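Local coordinates for RagB/SusD domain protein (Flavobacterium johnsoniae, PDB 5J5U) that binds chitin, probably as the SusD-like outer-membrane component of a system that captures chitin fragments for uptake and use, at residues A[329-334]-A[373-378]; A[336-341]-A[408-413]. All coordinates share one frame; numbering follows the deposited sequence.

Interaction 1. Residues A[329-334]-A[373-378]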
loop_
_atom_site.group_PDB
_atom_site.type_symbol
_atom_site.label_atom_id
_atom_site.label_comp_id
_atom_site.label_asym_id
_atom_site.label_seq_id
_atom_site.Cartn_x
_atom_site.Cartn_y
_atom_site.Cartn_z
ATOM N N THR A 329 -0.189 4.703 -18.863
ATOM C CA THR A 329 -1.533 4.104 -18.910
ATOM C C THR A 329 -1.697 2.870 -18.004
ATOM O O THR A 329 -2.721 2.188 -18.053
ATOM C CB THR A 329 -1.900 3.656 -20.326
ATOM O OG1 THR A 329 -1.065 2.547 -20.668
ATOM C CG2 THR A 329 -1.674 4.775 -21.329
ATOM N N THR A 330 -0.685 2.556 -17.208
ATOM C CA THR A 330 -0.788 1.422 -16.305
ATOM C C THR A 330 -1.847 1.717 -15.221
ATOM O O THR A 330 -1.898 2.807 -14.668
ATOM C CB THR A 330 0.567 1.093 -15.651
ATOM O OG1 THR A 330 1.561 0.902 -16.668
ATOM C CG2 THR A 330 0.462 -0.158 -14.795
ATOM N N PRO A 331 -2.756 0.775 -14.979
ATOM C CA PRO A 331 -3.743 1.053 -13.934
ATOM C C PRO A 331 -3.128 1.013 -12.536
ATOM O O PRO A 331 -2.123 0.332 -12.331
ATOM C CB PRO A 331 -4.765 -0.065 -14.115
ATOM C CG PRO A 331 -3.996 -1.164 -14.810
ATOM C CD PRO A 331 -3.033 -0.475 -15.706
ATOM N N PHE A 332 -3.736 1.707 -11.584
ATOM C CA PHE A 332 -3.248 1.679 -10.208
ATOM C C PHE A 332 -4.281 1.054 -9.272
ATOM O O PHE A 332 -5.408 1.526 -9.183
ATOM C CB PHE A 332 -2.896 3.084 -9.728
ATOM C CG PHE A 332 -2.158 3.107 -8.430
ATOM C CD1 PHE A 332 -2.848 3.096 -7.220
ATOM C CD2 PHE A 332 -0.767 3.155 -8.409
ATOM C CE1 PHE A 332 -2.159 3.115 -6.003
ATOM C CE2 PHE A 332 -0.072 3.189 -7.187
ATOM C CZ PHE A 332 -0.768 3.171 -5.986
ATOM N N LEU A 333 -3.863 -0.004 -8.577
ATOM C CA LEU A 333 -4.686 -0.752 -7.632
ATOM C C LEU A 333 -4.575 -0.225 -6.187
ATOM O O LEU A 333 -3.503 -0.288 -5.588
ATOM C CB LEU A 333 -4.283 -2.237 -7.672
ATOM C CG LEU A 333 -5.006 -3.215 -6.738
ATOM C CD1 LEU A 333 -6.481 -3.254 -7.045
ATOM C CD2 LEU A 333 -4.407 -4.617 -6.817
ATOM N N HIS A 334 -5.687 0.242 -5.620
ATOM C CA HIS A 334 -5.707 0.769 -4.247
ATOM C C HIS A 334 -6.037 -0.264 -3.159
ATOM O O HIS A 334 -5.343 -0.354 -2.143
ATOM C CB HIS A 334 -6.714 1.915 -4.139
ATOM C CG HIS A 334 -6.280 3.163 -4.834
ATOM N ND1 HIS A 334 -5.243 3.947 -4.376
ATOM C CD2 HIS A 334 -6.744 3.768 -5.952
ATOM C CE1 HIS A 334 -5.087 4.980 -5.181
ATOM N NE2 HIS A 334 -5.984 4.894 -6.148
ATOM N N GLU A 373 -3.542 -9.386 -14.190
ATOM C CA GLU A 373 -3.996 -9.400 -15.573
ATOM C C GLU A 373 -4.379 -8.003 -16.051
ATOM O O GLU A 373 -4.105 -7.620 -17.187
ATOM C CB GLU A 373 -5.176 -10.352 -15.720
ATOM C CG GLU A 373 -4.816 -11.811 -15.457
ATOM C CD GLU A 373 -6.018 -12.728 -15.544
ATOM O OE1 GLU A 373 -7.076 -12.289 -16.051
ATOM O OE2 GLU A 373 -5.917 -13.878 -15.076
ATOM N N VAL A 374 -4.956 -7.213 -15.157
ATOM C CA VAL A 374 -5.433 -5.895 -15.543
ATOM C C VAL A 374 -4.263 -4.994 -15.938
ATOM O O VAL A 374 -4.460 -3.992 -16.610
ATOM C CB VAL A 374 -6.259 -5.248 -14.415
ATOM C CG1 VAL A 374 -5.392 -4.954 -13.204
ATOM C CG2 VAL A 374 -6.954 -3.994 -14.917
ATOM N N TYR A 375 -3.046 -5.390 -15.562
ATOM C CA TYR A 375 -1.833 -4.649 -15.916
ATOM C C TYR A 375 -1.399 -4.959 -17.344
ATOM O O TYR A 375 -0.448 -4.369 -17.844
ATOM C CB TYR A 375 -0.681 -4.983 -14.961
ATOM C CG TYR A 375 -0.902 -4.531 -13.548
ATOM C CD1 TYR A 375 -1.380 -3.262 -13.276
ATOM C CD2 TYR A 375 -0.656 -5.383 -12.481
ATOM C CE1 TYR A 375 -1.593 -2.840 -11.973
ATOM C CE2 TYR A 375 -0.866 -4.971 -11.175
ATOM C CZ TYR A 375 -1.340 -3.696 -10.931
ATOM O OH TYR A 375 -1.559 -3.273 -9.639
ATOM N N GLY A 376 -2.073 -5.911 -17.979
ATOM C CA GLY A 376 -1.698 -6.320 -19.315
ATOM C C GLY A 376 -0.831 -7.567 -19.322
ATOM O O GLY A 376 -0.250 -7.917 -20.351
ATOM N N ALA A 377 -0.751 -8.250 -18.180
ATOM C CA ALA A 377 0.023 -9.491 -18.103
ATOM C C ALA A 377 -0.763 -10.681 -18.663
ATOM O O ALA A 377 -1.982 -10.777 -18.507
ATOM C CB ALA A 377 0.454 -9.767 -16.670
ATOM N N ALA A 378 -0.051 -11.584 -19.321
ATOM C CA ALA A 378 -0.662 -12.788 -19.850
ATOM C C ALA A 378 -1.220 -13.587 -18.696
ATOM O O ALA A 378 -0.475 -13.949 -17.784
ATOM C CB ALA A 378 0.344 -13.600 -20.633
HETATM O O HOH W 1 -0.981 -0.905 -9.088
#

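Interaction 2. Residues A[336-341]-A[408-413]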
loop_
_atom_site.group_PDB
_atom_site.type_symbol
_atom_site.label_atom_id
_atom_site.label_comp_id
_atom_site.label_asym_id
_atom_site.label_seq_id
_atom_site.Cartn_x
_atom_site.Cartn_y
_atom_site.Cartn_z
ATOM N N SER A 336 -7.754 -4.424 -2.688
ATOM C CA SER A 336 -7.909 -5.602 -3.521
ATOM C C SER A 336 -8.691 -6.724 -2.858
ATOM O O SER A 336 -8.828 -6.765 -1.630
ATOM C CB SER A 336 -6.536 -6.124 -3.937
ATOM O OG SER A 336 -5.876 -6.729 -2.843
ATOM N N TYR A 337 -9.205 -7.627 -3.691
ATOM C CA TYR A 337 -9.906 -8.816 -3.213
ATOM C C TYR A 337 -8.904 -9.788 -2.592
ATOM O O TYR A 337 -9.157 -10.414 -1.546
ATOM C CB TYR A 337 -10.666 -9.489 -4.361
ATOM C CG TYR A 337 -11.312 -10.804 -3.968
ATOM C CD1 TYR A 337 -12.314 -10.841 -3.011
ATOM C CD2 TYR A 337 -10.926 -11.999 -4.554
ATOM C CE1 TYR A 337 -12.909 -12.022 -2.642
ATOM C CE2 TYR A 337 -11.524 -13.200 -4.190
ATOM C CZ TYR A 337 -12.516 -13.197 -3.230
ATOM O OH TYR A 337 -13.122 -14.369 -2.845
ATOM N N SER A 338 -7.742 -9.878 -3.229
ATOM C CA SER A 338 -6.648 -10.680 -2.706
ATOM C C SER A 338 -6.334 -10.253 -1.275
ATOM O O SER A 338 -6.260 -11.085 -0.368
ATOM C CB SER A 338 -5.409 -10.551 -3.596
ATOM O OG SER A 338 -4.285 -11.179 -2.995
ATOM N N GLU A 339 -6.168 -8.947 -1.077
ATOM C CA GLU A 339 -5.917 -8.406 0.261
ATOM C C GLU A 339 -7.000 -8.814 1.270
ATOM O O GLU A 339 -6.679 -9.297 2.343
ATOM C CB GLU A 339 -5.799 -6.875 0.209
ATOM C CG GLU A 339 -6.097 -6.197 1.529
ATOM C CD GLU A 339 -5.963 -4.691 1.457
ATOM O OE1 GLU A 339 -6.037 -4.153 0.328
ATOM O OE2 GLU A 339 -5.802 -4.051 2.530
ATOM N N SER A 340 -8.271 -8.618 0.923
ATOM C CA SER A 340 -9.367 -8.909 1.851
ATOM C C SER A 340 -9.353 -10.374 2.246
ATOM O O SER A 340 -9.576 -10.710 3.409
ATOM C CB SER A 340 -10.732 -8.538 1.250
ATOM O OG SER A 340 -11.071 -9.356 0.140
ATOM N N GLN A 341 -9.062 -11.248 1.285
ATOM C CA GLN A 341 -9.047 -12.678 1.582
ATOM C C GLN A 341 -7.848 -13.059 2.446
ATOM O O GLN A 341 -7.950 -13.924 3.316
ATOM C CB GLN A 341 -9.046 -13.503 0.288
ATOM C CG GLN A 341 -10.310 -13.347 -0.548
ATOM C CD GLN A 341 -11.564 -13.495 0.296
ATOM O OE1 GLN A 341 -11.950 -14.604 0.650
ATOM N NE2 GLN A 341 -12.202 -12.374 0.624
ATOM N N TRP A 408 2.559 -9.056 1.241
ATOM C CA TRP A 408 3.713 -8.309 0.776
ATOM C C TRP A 408 3.822 -8.420 -0.746
ATOM O O TRP A 408 4.222 -7.461 -1.427
ATOM C CB TRP A 408 4.974 -8.826 1.493
ATOM C CG TRP A 408 6.252 -8.263 1.004
ATOM C CD1 TRP A 408 6.697 -6.983 1.169
ATOM C CD2 TRP A 408 7.280 -8.957 0.290
ATOM N NE1 TRP A 408 7.932 -6.832 0.585
ATOM C CE2 TRP A 408 8.315 -8.032 0.043
ATOM C CE3 TRP A 408 7.432 -10.276 -0.157
ATOM C CZ2 TRP A 408 9.480 -8.382 -0.636
ATOM C CZ3 TRP A 408 8.587 -10.620 -0.830
ATOM C CH2 TRP A 408 9.602 -9.683 -1.055
ATOM N N ILE A 409 3.420 -9.572 -1.286
ATOM C CA ILE A 409 3.407 -9.731 -2.739
ATOM C C ILE A 409 2.199 -9.017 -3.338
ATOM O O ILE A 409 2.303 -8.320 -4.344
ATOM C CB ILE A 409 3.422 -11.220 -3.148
ATOM C CG1 ILE A 409 4.758 -11.844 -2.721
ATOM C CG2 ILE A 409 3.252 -11.362 -4.655
ATOM C CD1 ILE A 409 4.901 -13.313 -3.027
ATOM N N THR A 410 1.063 -9.150 -2.678
ATOM C CA THR A 410 -0.179 -8.531 -3.112
ATOM C C THR A 410 -0.088 -7.000 -3.112
ATOM O O THR A 410 -0.659 -6.345 -3.998
ATOM C CB THR A 410 -1.342 -9.023 -2.213
ATOM O OG1 THR A 410 -1.662 -10.373 -2.583
ATOM C CG2 THR A 410 -2.582 -8.175 -2.367
ATOM N N TYR A 411 0.666 -6.442 -2.158
ATOM C CA TYR A 411 0.836 -4.997 -2.039
ATOM C C TYR A 411 1.928 -4.433 -2.912
ATOM O O TYR A 411 2.327 -3.281 -2.729
ATOM C CB TYR A 411 1.145 -4.606 -0.600
ATOM C CG TYR A 411 -0.025 -4.687 0.348
ATOM C CD1 TYR A 411 -1.284 -4.207 -0.010
ATOM C CD2 TYR A 411 0.123 -5.268 1.586
ATOM C CE1 TYR A 411 -2.363 -4.295 0.865
ATOM C CE2 TYR A 411 -0.930 -5.346 2.471
ATOM C CZ TYR A 411 -2.170 -4.869 2.112
ATOM O OH TYR A 411 -3.207 -4.970 3.020
ATOM N N LEU A 412 2.433 -5.229 -3.849
ATOM C CA LEU A 412 3.420 -4.721 -4.798
ATOM C C LEU A 412 2.804 -3.575 -5.599
ATOM O O LEU A 412 1.618 -3.630 -5.915
ATOM C CB LEU A 412 3.909 -5.840 -5.715
ATOM C CG LEU A 412 5.150 -5.528 -6.543
ATOM C CD1 LEU A 412 6.299 -5.233 -5.612
ATOM C CD2 LEU A 412 5.486 -6.711 -7.508
ATOM N N PHE A 413 3.594 -2.531 -5.868
ATOM C CA PHE A 413 3.124 -1.278 -6.476
ATOM C C PHE A 413 2.233 -0.438 -5.544
ATOM O O PHE A 413 1.876 0.691 -5.884
ATOM C CB PHE A 413 2.381 -1.544 -7.796
ATOM C CG PHE A 413 3.130 -2.454 -8.725
ATOM C CD1 PHE A 413 4.469 -2.234 -8.994
ATOM C CD2 PHE A 413 2.510 -3.568 -9.284
ATOM C CE1 PHE A 413 5.171 -3.085 -9.829
ATOM C CE2 PHE A 413 3.203 -4.417 -10.120
ATOM C CZ PHE A 413 4.530 -4.175 -10.401
#

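Interaction 1. Residues A[329-334]-A[373-378]
The ring of Tyr-375 meets 329-334 largely with one edge: the carbonyl O of Pro-331 lies in the ring plane, 3.2 Å from CE1. The aromatic C-H groups there carry a slight positive charge, so a carbonyl oxygen is a suitable neighbour for them. Pro-331 CG packs 3.7 Å from CD1, out of the ring plane and on the side opposite the Thr-330 methyl, the proline and tyrosine side chains crossing obliquely. Thr-330 brings that methyl, CG2, obliquely to the ring, 3.9 Å from CD1, while its OG1 is bonded back to Leu-327 N and Tyr-324 O. CG of Tyr-375 stands anti to its own carbonyl carbon (chi1 -66°), and the far end of the side chain comes nearer to 329-334. Proline suits its place because its compact ring also fits the end of the 3-10 turn, with CG 3.4 Å from Val-374 O and 4.1 Å from Val-374 CG2. At the far end of the phenol, Tyr-375 OH lies 3.5 Å from Leu-333 CB, and a water accepting from Leu-333 N also binds this hydroxyl. The contact thus joins the start of strand 332-335, which pairs with 224-226, to the turn after helix 357-371. With no direct hydrogen bond between the segments, it rests on apolar packing, a weakly polar edge contact and one water that links the phenol to the strand backbone.

Interaction 2. Residues A[336-341]-A[408-413]
A capping box at the start of helix 337-349 packs against the end of helix 399-410, Ser-336 and Glu-339 of the box meeting Thr-410 and Tyr-411. Ser-336 is the N-cap; its OG accepts from Glu-339 N at 2.9 Å, and the return bond, from Ser-336 N to Glu-339 OE1, is weak at 3.5 Å. The methyl CG2 of Thr-410 sits 3.6 Å from that capping oxygen and also faces Glu-339 CB. Threonine serves twice here, since its OG1 is hydrogen-bonded to Ser-338 OG at 2.8 Å. Ser-338 holds OG anti to its backbone N (chi1 172°), where it meets Thr-410 OG1; the same OG is bonded to Gly-364 O, which brings helix 357-371 into the junction. Glu-339 reaches further, its CG anti to the backbone N and the chain extended beyond. Tyr-411 OH donates to OE2 at 2.8 Å, with OE2 in the plane of the phenol ring at its edge. The hydroxyl approaches OE2 from well above the carboxylate plane (68° out of it), and the two flat groups stand nearly perpendicular, 83° apart. OE2 also forms a salt bridge with Arg-191. An alanine in place of Glu-339 would probably leave the Tyr-411 hydroxyl without this acceptor and the Arg-191 charge without this mate, and would lose the weak return bond of the box. The buried junction thus combines methyl packing with polar bonds: one carboxylate serves phenol and guanidinium, and weakly the cap, and the arginine and tyrosine would probably stabilise its negative charge.

How the interactions relate
Along the chain the segments come in the order 329-334, 336-341, 373-378, 408-413, so the two contacts cross. Interaction 1 closes a loop of 38 residues that holds helices 337-349 and 357-371; interaction 2 closes one of 66 that runs on through helices 382-391 and 399-410. Strand 332-335 leads directly into helix 337-349. The contacts also touch each other: Phe-332 CE2 lies 3.4 Å from Phe-413 O, and Tyr-375 OH lies 4.1 Å from Phe-413 CD2. Arg-191 adds a further tie, bonding both His-334 O and the carboxylate of Glu-339. Together they join strand 332-335, the start of helix 337-349, the turn after helix 357-371 and the end of helix 399-410.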